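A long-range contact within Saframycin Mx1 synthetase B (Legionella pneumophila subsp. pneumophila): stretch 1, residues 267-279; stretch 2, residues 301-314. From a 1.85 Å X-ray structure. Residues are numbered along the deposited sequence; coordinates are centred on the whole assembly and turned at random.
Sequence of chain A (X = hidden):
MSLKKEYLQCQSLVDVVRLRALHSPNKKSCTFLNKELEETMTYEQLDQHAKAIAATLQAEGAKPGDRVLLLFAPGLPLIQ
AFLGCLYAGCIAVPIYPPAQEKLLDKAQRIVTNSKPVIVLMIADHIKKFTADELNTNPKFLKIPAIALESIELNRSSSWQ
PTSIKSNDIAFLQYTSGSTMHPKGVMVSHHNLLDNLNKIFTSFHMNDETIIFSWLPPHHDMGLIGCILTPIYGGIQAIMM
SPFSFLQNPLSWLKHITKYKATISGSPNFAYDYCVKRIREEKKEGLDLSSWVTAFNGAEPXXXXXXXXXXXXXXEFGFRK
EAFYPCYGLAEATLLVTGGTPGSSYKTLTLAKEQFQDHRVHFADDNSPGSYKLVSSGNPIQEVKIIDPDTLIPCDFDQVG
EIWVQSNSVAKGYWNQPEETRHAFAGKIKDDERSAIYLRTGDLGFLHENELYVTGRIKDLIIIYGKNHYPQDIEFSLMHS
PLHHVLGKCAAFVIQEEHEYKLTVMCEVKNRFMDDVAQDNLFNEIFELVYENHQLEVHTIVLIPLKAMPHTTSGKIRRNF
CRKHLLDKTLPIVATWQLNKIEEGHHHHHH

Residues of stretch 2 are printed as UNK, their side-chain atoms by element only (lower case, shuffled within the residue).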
ATOM      1  N   PRO A 267      -2.517  -2.560   5.730  1.00 11.22           N
ATOM      2  CA  PRO A 267      -3.076  -1.369   6.382  1.00 11.65           C
ATOM      3  C   PRO A 267      -4.094  -1.787   7.429  1.00 13.06           C
ATOM      4  O   PRO A 267      -4.640  -2.890   7.385  1.00 12.08           O
ATOM      5  CB  PRO A 267      -3.799  -0.627   5.230  1.00 14.30           C
ATOM      6  CG  PRO A 267      -3.202  -1.188   3.978  1.00 14.95           C
ATOM      7  CD  PRO A 267      -2.897  -2.636   4.314  1.00 12.70           C
ATOM      8  N   ASN A 268      -4.340  -0.896   8.368  1.00 12.91           N
ATOM      9  CA  ASN A 268      -5.235  -1.167   9.490  1.00 13.69           C
ATOM     10  C   ASN A 268      -6.600  -1.736   9.067  1.00 12.55           C
ATOM     11  O   ASN A 268      -7.109  -2.663   9.688  1.00 12.62           O
ATOM     12  CB  ASN A 268      -5.430   0.149  10.236  1.00 14.95           C
ATOM     13  CG  ASN A 268      -6.196  -0.020  11.519  1.00 14.98           C
ATOM     14  OD1 ASN A 268      -5.620  -0.377  12.543  1.00 14.63           O
ATOM     15  ND2 ASN A 268      -7.489   0.273  11.481  1.00 12.87           N
ATOM     16  N   PHE A 269      -7.202  -1.188   8.009  1.00 13.54           N
ATOM     17  CA  PHE A 269      -8.563  -1.613   7.631  1.00 13.94           C
ATOM     18  C   PHE A 269      -8.728  -3.139   7.462  1.00 13.18           C
ATOM     19  O   PHE A 269      -9.817  -3.691   7.684  1.00 12.16           O
ATOM     20  CB  PHE A 269      -9.010  -0.922   6.335  1.00 14.28           C
ATOM     21  CG  PHE A 269      -8.606  -1.672   5.101  1.00 14.31           C
ATOM     22  CD1 PHE A 269      -9.422  -2.663   4.583  1.00 13.70           C
ATOM     23  CD2 PHE A 269      -7.389  -1.400   4.474  1.00 16.39           C
ATOM     24  CE1 PHE A 269      -9.044  -3.387   3.468  1.00 15.18           C
ATOM     25  CE2 PHE A 269      -7.012  -2.122   3.352  1.00 18.16           C
ATOM     26  CZ  PHE A 269      -7.844  -3.113   2.853  1.00 15.25           C
ATOM     27  N   ALA A 270      -7.668  -3.824   7.032  1.00 12.45           N
ATOM     28  CA  ALA A 270      -7.835  -5.225   6.646  1.00 13.29           C
ATOM     29  C   ALA A 270      -8.102  -6.133   7.856  1.00 12.68           C
ATOM     30  O   ALA A 270      -8.744  -7.194   7.730  1.00 13.47           O
ATOM     31  CB  ALA A 270      -6.620  -5.717   5.833  1.00 11.64           C
ATOM     32  N   TYR A 271      -7.630  -5.717   9.027  1.00 12.57           N
ATOM     33  CA  TYR A 271      -7.921  -6.456  10.248  1.00 11.52           C
ATOM     34  C   TYR A 271      -9.427  -6.333  10.590  1.00 13.47           C
ATOM     35  O   TYR A 271     -10.081  -7.315  10.945  1.00 12.88           O
ATOM     36  CB  TYR A 271      -6.973  -6.033  11.397  1.00 13.72           C
ATOM     37  CG  TYR A 271      -5.502  -6.344  11.098  1.00 12.90           C
ATOM     38  CD1 TYR A 271      -5.025  -7.643  11.151  1.00 11.77           C
ATOM     39  CD2 TYR A 271      -4.616  -5.335  10.747  1.00 11.96           C
ATOM     40  CE1 TYR A 271      -3.694  -7.950  10.863  1.00 11.94           C
ATOM     41  CE2 TYR A 271      -3.282  -5.620  10.450  1.00 13.90           C
ATOM     42  CZ  TYR A 271      -2.830  -6.927  10.508  1.00 12.86           C
ATOM     43  OH  TYR A 271      -1.527  -7.215  10.220  1.00 12.03           O
ATOM     44  N   ASP A 272      -9.980  -5.139  10.430  1.00 13.21           N
ATOM     45  CA  ASP A 272     -11.405  -4.932  10.634  1.00 13.51           C
ATOM     46  C   ASP A 272     -12.200  -5.721   9.627  1.00 13.70           C
ATOM     47  O   ASP A 272     -13.264  -6.242   9.933  1.00 14.74           O
ATOM     48  CB  ASP A 272     -11.769  -3.464  10.479  1.00 14.45           C
ATOM     49  CG  ASP A 272     -11.366  -2.638  11.680  1.00 15.55           C
ATOM     50  OD1 ASP A 272     -11.649  -3.049  12.820  1.00 16.48           O
ATOM     51  OD2 ASP A 272     -10.755  -1.585  11.466  1.00 17.25           O
ATOM     52  N   TYR A 273     -11.680  -5.793   8.409  1.00 14.15           N
ATOM     53  CA  TYR A 273     -12.374  -6.477   7.328  1.00 14.80           C
ATOM     54  C   TYR A 273     -12.485  -7.972   7.632  1.00 16.02           C
ATOM     55  O   TYR A 273     -13.529  -8.583   7.377  1.00 14.77           O
ATOM     56  CB  TYR A 273     -11.639  -6.224   6.013  1.00 13.27           C
ATOM     57  CG  TYR A 273     -12.384  -6.633   4.771  1.00 15.95           C
ATOM     58  CD1 TYR A 273     -13.455  -5.896   4.277  1.00 17.39           C
ATOM     59  CD2 TYR A 273     -11.995  -7.753   4.077  1.00 16.66           C
ATOM     60  CE1 TYR A 273     -14.135  -6.304   3.108  1.00 20.03           C
ATOM     61  CE2 TYR A 273     -12.633  -8.144   2.942  1.00 19.14           C
ATOM     62  CZ  TYR A 273     -13.697  -7.438   2.453  1.00 21.52           C
ATOM     63  OH  TYR A 273     -14.274  -7.932   1.289  1.00 24.11           O
ATOM     64  N   CYS A 274     -11.401  -8.552   8.152  1.00 13.41           N
ATOM     65  CA  CYS A 274     -11.434  -9.945   8.638  1.00 14.93           C
ATOM     66  C   CYS A 274     -12.461 -10.169   9.737  1.00 15.85           C
ATOM     67  O   CYS A 274     -13.237 -11.120   9.683  1.00 16.50           O
ATOM     68  CB  CYS A 274     -10.071 -10.371   9.162  1.00 14.81           C
ATOM     69  SG  CYS A 274      -8.827 -10.644   7.875  1.00 15.05           S
ATOM     70  N   VAL A 275     -12.461  -9.285  10.732  1.00 14.38           N
ATOM     71  CA  VAL A 275     -13.421  -9.397  11.820  1.00 16.05           C
ATOM     72  C   VAL A 275     -14.852  -9.339  11.289  1.00 17.64           C
ATOM     73  O   VAL A 275     -15.712 -10.122  11.700  1.00 19.18           O
ATOM     74  CB  VAL A 275     -13.197  -8.291  12.870  1.00 16.15           C
ATOM     75  CG1 VAL A 275     -14.399  -8.187  13.841  1.00 17.89           C
ATOM     76  CG2 VAL A 275     -11.911  -8.542  13.634  1.00 17.48           C
ATOM     77  N   LYS A 276     -15.104  -8.395  10.394  1.00 15.93           N
ATOM     78  CA  LYS A 276     -16.444  -8.183   9.870  1.00 16.81           C
ATOM     79  C   LYS A 276     -16.945  -9.340   8.992  1.00 21.33           C
ATOM     80  O   LYS A 276     -18.137  -9.699   9.038  1.00 19.42           O
ATOM     81  CB  LYS A 276     -16.504  -6.882   9.075  1.00 17.19           C
ATOM     82  CG  LYS A 276     -17.932  -6.497   8.734  1.00 21.16           C
ATOM     83  CD  LYS A 276     -18.134  -5.034   8.840  1.00 19.36           C
ATOM     84  CE  LYS A 276     -19.608  -4.690   8.995  1.00 20.42           C
ATOM     85  NZ  LYS A 276     -19.948  -4.430  10.405  1.00 20.51           N
ATOM     86  N   ARG A 277     -16.039  -9.911   8.196  1.00 16.59           N
ATOM     87  CA  ARG A 277     -16.412 -10.849   7.127  1.00 18.18           C
ATOM     88  C   ARG A 277     -16.389 -12.328   7.537  1.00 21.61           C
ATOM     89  O   ARG A 277     -17.000 -13.158   6.876  1.00 22.30           O
ATOM     90  CB  ARG A 277     -15.505 -10.676   5.902  1.00 19.84           C
ATOM     91  CG  ARG A 277     -15.779  -9.419   5.020  1.00 21.84           C
ATOM     92  CD  ARG A 277     -17.061  -9.506   4.184  1.00 23.29           C
ATOM     93  NE  ARG A 277     -17.062 -10.623   3.238  1.00 23.19           N
ATOM     94  CZ  ARG A 277     -16.716 -10.541   1.959  1.00 24.03           C
ATOM     95  NH1 ARG A 277     -16.345  -9.388   1.426  1.00 25.50           N
ATOM     96  NH2 ARG A 277     -16.758 -11.626   1.198  1.00 26.97           N
ATOM     97  N   ILE A 278     -15.659 -12.665   8.589  1.00 19.63           N
ATOM     98  CA  ILE A 278     -15.435 -14.079   8.919  1.00 21.20           C
ATOM     99  C   ILE A 278     -16.335 -14.541  10.068  1.00 21.95           C
ATOM    100  O   ILE A 278     -16.170 -14.128  11.206  1.00 20.52           O
ATOM    101  CB  ILE A 278     -13.945 -14.336   9.227  1.00 18.98           C
ATOM    102  CG1 ILE A 278     -13.091 -13.929   8.011  1.00 18.22           C
ATOM    103  CG2 ILE A 278     -13.706 -15.799   9.624  1.00 22.63           C
ATOM    104  CD1 ILE A 278     -11.606 -14.099   8.206  1.00 18.65           C
ATOM    105  N   ARG A 279     -17.306 -15.392   9.750  1.00 23.11           N
ATOM    106  CA  ARG A 279     -18.229 -15.899  10.763  1.00 26.78           C
ATOM    107  C   ARG A 279     -17.508 -16.854  11.716  1.00 25.15           C
ATOM    108  O   ARG A 279     -16.611 -17.588  11.304  1.00 23.57           O
ATOM    109  CB  ARG A 279     -19.390 -16.642  10.100  1.00 28.74           C
ATOM    110  CG  ARG A 279     -20.294 -15.757   9.280  1.00 29.46           C
ATOM    111  CD  ARG A 279     -20.860 -14.642  10.148  1.00 35.29           C
ATOM    112  NE  ARG A 279     -21.491 -13.602   9.336  1.00 44.12           N
ATOM    113  CZ  ARG A 279     -20.917 -12.443   9.014  1.00 41.86           C
ATOM    114  NH1 ARG A 279     -19.688 -12.153   9.449  1.00 32.00           N
ATOM    115  NH2 ARG A 279     -21.581 -11.569   8.260  1.00 46.58           N
ATOM    116  N   UNK A 301      -3.294   3.795  12.533  1.00 15.38           N
ATOM    117  CA  UNK A 301      -3.338   2.519  13.220  1.00 16.14           C
ATOM    118  C   UNK A 301      -4.275   2.636  14.445  1.00 16.27           C
ATOM    119  O   UNK A 301      -4.119   3.542  15.277  1.00 17.03           O
ATOM    120  c   UNK A 301      -1.889   0.904  14.540  1.00 14.96           C
ATOM    121  c   UNK A 301      -1.010   1.961  12.374  1.00 14.11           C
ATOM    122  c   UNK A 301      -1.898   2.138  13.632  1.00 15.73           C
ATOM    123  N   UNK A 302      -5.274   1.765  14.534  1.00 15.76           N
ATOM    124  CA  UNK A 302      -6.308   1.893  15.580  1.00 15.58           C
ATOM    125  C   UNK A 302      -6.255   0.801  16.649  1.00 15.86           C
ATOM    126  O   UNK A 302      -6.255  -0.372  16.334  1.00 14.64           O
ATOM    127  c   UNK A 302      -7.912   2.990  13.896  1.00 17.76           C
ATOM    128  n   UNK A 302     -12.211   2.825  15.467  1.00 22.15           N
ATOM    129  c   UNK A 302     -11.192   2.374  14.736  1.00 22.31           C
ATOM    130  c   UNK A 302      -9.269   2.864  13.229  1.00 18.56           C
ATOM    131  n   UNK A 302     -10.975   1.070  14.676  1.00 16.64           N
ATOM    132  c   UNK A 302      -7.715   1.915  14.963  1.00 14.98           C
ATOM    133  n   UNK A 302     -10.396   3.232  14.093  1.00 21.54           N
ATOM    134  N   UNK A 303      -6.216   1.203  17.918  1.00 16.44           N
ATOM    135  CA  UNK A 303      -6.315   0.252  19.021  1.00 17.01           C
ATOM    136  C   UNK A 303      -7.579  -0.599  18.933  1.00 15.97           C
ATOM    137  O   UNK A 303      -7.521  -1.808  19.086  1.00 14.72           O
ATOM    138  c   UNK A 303      -5.764  -1.045  21.841  1.00 21.02           C
ATOM    139  o   UNK A 303      -4.579  -0.894  21.488  1.00 18.71           O
ATOM    140  c   UNK A 303      -6.285   0.967  20.374  1.00 18.31           C
ATOM    141  o   UNK A 303      -6.180  -2.075  22.424  1.00 20.41           O
ATOM    142  c   UNK A 303      -6.750   0.071  21.531  1.00 22.37           C
ATOM    143  N   UNK A 304      -8.718   0.030  18.658  1.00 16.09           N
ATOM    144  CA  UNK A 304      -9.972  -0.717  18.612  1.00 18.09           C
ATOM    145  C   UNK A 304      -9.933  -1.839  17.548  1.00 16.79           C
ATOM    146  O   UNK A 304     -10.384  -2.952  17.798  1.00 16.29           O
ATOM    147  c   UNK A 304     -11.177   0.216  18.409  1.00 17.69           C
ATOM    148  o   UNK A 304     -13.745   1.272  17.292  1.00 28.10           O
ATOM    149  c   UNK A 304     -12.523  -0.519  18.360  1.00 21.46           C
ATOM    150  c   UNK A 304     -13.726   0.431  18.220  1.00 26.31           C
ATOM    151  o   UNK A 304     -14.665   0.328  19.039  1.00 30.25           O
ATOM    152  N   UNK A 305      -9.402  -1.523  16.369  1.00 15.23           N
ATOM    153  CA  UNK A 305      -9.191  -2.518  15.326  1.00 14.76           C
ATOM    154  C   UNK A 305      -8.395  -3.705  15.805  1.00 14.24           C
ATOM    155  O   UNK A 305      -8.776  -4.848  15.570  1.00 14.23           O
ATOM    156  c   UNK A 305      -8.180  -2.985  13.057  1.00 12.99           C
ATOM    157  c   UNK A 305      -8.450  -1.915  14.120  1.00 14.39           C
ATOM    158  o   UNK A 305      -9.249  -0.871  13.565  1.00 14.57           O
ATOM    159  N   UNK A 306      -7.262  -3.451  16.448  1.00 14.11           N
ATOM    160  CA  UNK A 306      -6.403  -4.560  16.841  1.00 15.19           C
ATOM    161  C   UNK A 306      -7.005  -5.377  17.978  1.00 14.80           C
ATOM    162  O   UNK A 306      -6.819  -6.594  18.047  1.00 14.40           O
ATOM    163  c   UNK A 306      -4.306  -3.577  15.918  1.00 14.80           C
ATOM    164 se   UNK A 306      -2.488  -2.936  16.120  1.00 25.85          SE
ATOM    165  c   UNK A 306      -2.903  -1.286  17.048  1.00 14.50           C
ATOM    166  c   UNK A 306      -4.986  -4.085  17.166  1.00 14.35           C
ATOM    167  N   UNK A 307      -7.724  -4.704  18.866  1.00 16.42           N
ATOM    168  CA  UNK A 307      -8.335  -5.400  19.988  1.00 16.75           C
ATOM    169  C   UNK A 307      -9.457  -6.286  19.463  1.00 16.57           C
ATOM    170  O   UNK A 307      -9.561  -7.425  19.885  1.00 18.59           O
ATOM    171  o   UNK A 307      -7.677  -6.154  23.025  1.00 21.56           O
ATOM    172  c   UNK A 307      -8.810  -4.417  21.063  1.00 19.87           C
ATOM    173  c   UNK A 307      -8.914  -6.027  23.085  1.00 21.75           C
ATOM    174  o   UNK A 307      -9.602  -6.712  23.871  1.00 24.48           O
ATOM    175  c   UNK A 307      -9.645  -5.016  22.206  1.00 20.96           C
ATOM    176  N   UNK A 308     -10.269  -5.767  18.532  1.00 15.06           N
ATOM    177  CA  UNK A 308     -11.321  -6.555  17.881  1.00 15.71           C
ATOM    178  C   UNK A 308     -10.750  -7.781  17.209  1.00 17.61           C
ATOM    179  O   UNK A 308     -11.308  -8.862  17.315  1.00 16.28           O
ATOM    180  n   UNK A 308     -13.857  -4.033  16.497  1.00 20.55           N
ATOM    181  c   UNK A 308     -14.628  -3.242  17.224  1.00 22.47           C
ATOM    182  c   UNK A 308     -13.358  -4.399  18.591  1.00 20.33           C
ATOM    183  c   UNK A 308     -12.055  -5.761  16.804  1.00 16.78           C
ATOM    184  c   UNK A 308     -13.048  -4.773  17.328  1.00 19.08           C
ATOM    185  n   UNK A 308     -14.341  -3.440  18.499  1.00 22.34           N
ATOM    186  N   UNK A 309      -9.641  -7.603  16.499  1.00 15.20           N
ATOM    187  CA  UNK A 309      -9.030  -8.709  15.780  1.00 15.31           C
ATOM    188  C   UNK A 309      -8.470  -9.744  16.754  1.00 16.10           C
ATOM    189  O   UNK A 309      -8.598 -10.952  16.546  1.00 15.70           O
ATOM    190  c   UNK A 309      -5.812 -11.046  13.495  1.00 14.50           C
ATOM    191  c   UNK A 309      -7.482 -10.482  11.859  1.00 11.96           C
ATOM    192  c   UNK A 309      -7.369  -9.262  13.958  1.00 11.95           C
ATOM    193  c   UNK A 309      -7.906  -8.203  14.868  1.00 13.37           C
ATOM    194  c   UNK A 309      -7.962  -9.489  12.730  1.00 12.66           C
ATOM    195  c   UNK A 309      -6.293 -10.041  14.342  1.00 12.93           C
ATOM    196  c   UNK A 309      -6.398 -11.252  12.248  1.00 13.25           C
ATOM    197  N   UNK A 310      -7.864  -9.252  17.824  1.00 15.82           N
ATOM    198  CA  UNK A 310      -7.278 -10.146  18.810  1.00 18.27           C
ATOM    199  C   UNK A 310      -8.359 -11.002  19.456  1.00 18.53           C
ATOM    200  O   UNK A 310      -8.209 -12.216  19.548  1.00 18.83           O
ATOM    201  c   UNK A 310      -6.798  -9.969  22.307  1.00 20.92           C
ATOM    202  c   UNK A 310      -5.356 -11.320  20.982  1.00 19.63           C
ATOM    203  c   UNK A 310      -6.529 -10.771  23.409  1.00 22.40           C
ATOM    204  c   UNK A 310      -5.077 -12.128  22.088  1.00 22.51           C
ATOM    205  o   UNK A 310      -5.428 -12.615  24.410  1.00 26.44           O
ATOM    206  c   UNK A 310      -6.516  -9.368  19.881  1.00 19.58           C
ATOM    207  c   UNK A 310      -6.214 -10.227  21.085  1.00 19.09           C
ATOM    208  c   UNK A 310      -5.668 -11.830  23.299  1.00 23.38           C
ATOM    209  N   UNK A 311      -9.458 -10.372  19.869  1.00 17.62           N
ATOM    210  CA  UNK A 311     -10.564 -11.109  20.483  1.00 21.51           C
ATOM    211  C   UNK A 311     -11.183 -12.123  19.503  1.00 19.54           C
ATOM    212  O   UNK A 311     -11.575 -13.226  19.890  1.00 19.32           O
ATOM    213  c   UNK A 311     -11.204  -9.274  22.213  1.00 21.91           C
ATOM    214  c   UNK A 311     -10.789 -10.098  23.415  1.00 23.65           C
ATOM    215  n   UNK A 311      -9.915  -9.547  24.239  1.00 19.94           N
ATOM    216  c   UNK A 311     -11.639 -10.153  21.027  1.00 20.65           C
ATOM    217  o   UNK A 311     -11.236 -11.233  23.580  1.00 24.64           O
ATOM    218  N   UNK A 312     -11.265 -11.749  18.231  1.00 16.84           N
ATOM    219  CA  UNK A 312     -11.839 -12.624  17.211  1.00 19.44           C
ATOM    220  C   UNK A 312     -10.984 -13.858  16.881  1.00 19.97           C
ATOM    221  O   UNK A 312     -11.521 -14.887  16.449  1.00 19.33           O
ATOM    222  c   UNK A 312     -12.154 -11.819  15.923  1.00 17.46           C
ATOM    223  N   UNK A 313      -9.666 -13.771  17.074  1.00 17.78           N
ATOM    224  CA  UNK A 313      -8.800 -14.868  16.626  1.00 17.78           C
ATOM    225  C   UNK A 313      -7.911 -15.527  17.688  1.00 18.03           C
ATOM    226  O   UNK A 313      -7.192 -16.475  17.395  1.00 17.96           O
ATOM    227  c   UNK A 313      -8.023 -14.455  15.363  1.00 16.32           C
ATOM    228  c   UNK A 313     -10.360 -14.973  12.456  1.00 17.24           C
ATOM    229  c   UNK A 313      -9.499 -15.207  13.494  1.00 15.24           C
ATOM    230  c   UNK A 313      -8.937 -14.164  14.210  1.00 16.36           C
ATOM    231  c   UNK A 313     -10.730 -13.669  12.142  1.00 17.42           C
ATOM    232  c   UNK A 313      -9.308 -12.866  13.900  1.00 15.38           C
ATOM    233  c   UNK A 313     -10.208 -12.620  12.853  1.00 15.25           C
ATOM    234  N   UNK A 314      -7.984 -15.018  18.909  1.00 18.10           N
ATOM    235  CA  UNK A 314      -7.162 -15.519  20.010  1.00 19.05           C
ATOM    236  C   UNK A 314      -7.380 -16.995  20.269  1.00 22.42           C
ATOM    237  O   UNK A 314      -6.454 -17.699  20.648  1.00 22.54           O
ATOM    238  c   UNK A 314      -8.752 -14.898  21.953  1.00 22.17           C
ATOM    239  c   UNK A 314     -10.142 -14.341  24.019  1.00 24.68           C
ATOM    240  c   UNK A 314      -8.854 -14.050  23.236  1.00 22.45           C
ATOM    241  c   UNK A 314      -7.405 -14.701  21.292  1.00 21.60           C
ATOM    242  n   UNK A 314     -10.297 -13.428  25.204  1.00 26.70           N
TER
HETATM  243  O   HOH W   1     -13.402  -4.692  13.893  1.00 17.71           O
HETATM  244  O   HOH W   2     -12.724  -1.477  14.875  1.00 19.93           O

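Position 301 carries three side-chain carbons, one bearing the other two. Its CB points away from stretch 1, so it meets N268 mainly through backbone, CA lying 3.7 Å from N268 OD1. That fork at CB is valine, V301.

Position 302 has three carbons, a nitrogen, then a carbon carrying two more nitrogens. It sits at the N-cap position, and its backbone N donates to N268 OD1 at 2.9 Å, nearly straight at 174°. The third side-chain carbon packs 3.6 Å from N268 ND2. The chain ends in a guanidinium, hence R302, and that third carbon is CD.

Positions 303 and 304 each show three carbons, the third carrying two oxygens, and neither touches stretch 1. Both are glutamates, E303 and E304. E304 OE1 forms a salt bridge with R302 NH2 at 2.8 Å, which helps to hold the guanidinium in place.

Position 305 has one carbon bearing an oxygen and a carbon. The oxygen lies 3.0 Å from N268 ND2 and 2.7 Å from D272 OD2, while the methyl rests 3.7 Å from Y271 CB. A small branch with one hydroxyl and one methyl is threonine, T305. Its OG1 accepts from N268 ND2 and donates to D272 OD2; R302 NH1 also donates to OG1, at 2.8 Å.

Position 306 is an unbranched run of two carbons, selenium and a carbon, set sideways and making no contact, so it is selenomethionine, M306. Position 307, three carbons ending in two oxygens and out of reach of stretch 1, is E307.

Position 308 has one carbon, then a five-membered ring of three carbons and two nitrogens. One ring nitrogen is 4.4 Å from D272 OD1, too far for a direct bond, and water 1 fills the gap, 2.6 Å from D272 OD1 and 2.7 Å from that nitrogen. The ring is histidine, H308, and the nitrogen ND1.

Position 309 has one carbon and a six-carbon ring with no oxygen. The ring's face takes the edge of Y271, centroids 5.1 Å apart and planes at 80°, while C274 CB approaches its edge, 3.7 Å from a ring carbon. It is phenylalanine, F309, and that carbon is CE1.

Position 310 adds an oxygen to such a ring and points away: Y310. Position 311, three carbons ending in one oxygen and one nitrogen, has no contact with stretch 1; it is Q311, whose NE2 donates to E307 OE2 at 2.9 Å.

Position 312 has a single carbon, 4.0 Å from V275 CG2: alanine, A312. Position 313 is another oxygen-free six-carbon ring, with a ring carbon 4.1 Å from I278 CD1: F313, through its CZ. Position 314, four carbons in a row ending in nitrogen and beyond reach, is K314.

The rule is polar contacts gathered toward the start, interleaved with Y271 on F309. The helix axes approach to 8.8 Å and their directions differ by 40°. N268 and D272 bond to R302 N and T305 OG1 where the register pairs N268 with V301 and D272 with T305, while water 2 links D272 OD1 to R302 NH1. C274, V275 and I278 carry on the apolar packing against F309, A312 and F313, where no hydrogen bond crosses.

Stretch 2 (301-314) VREETMEHFYQAFK
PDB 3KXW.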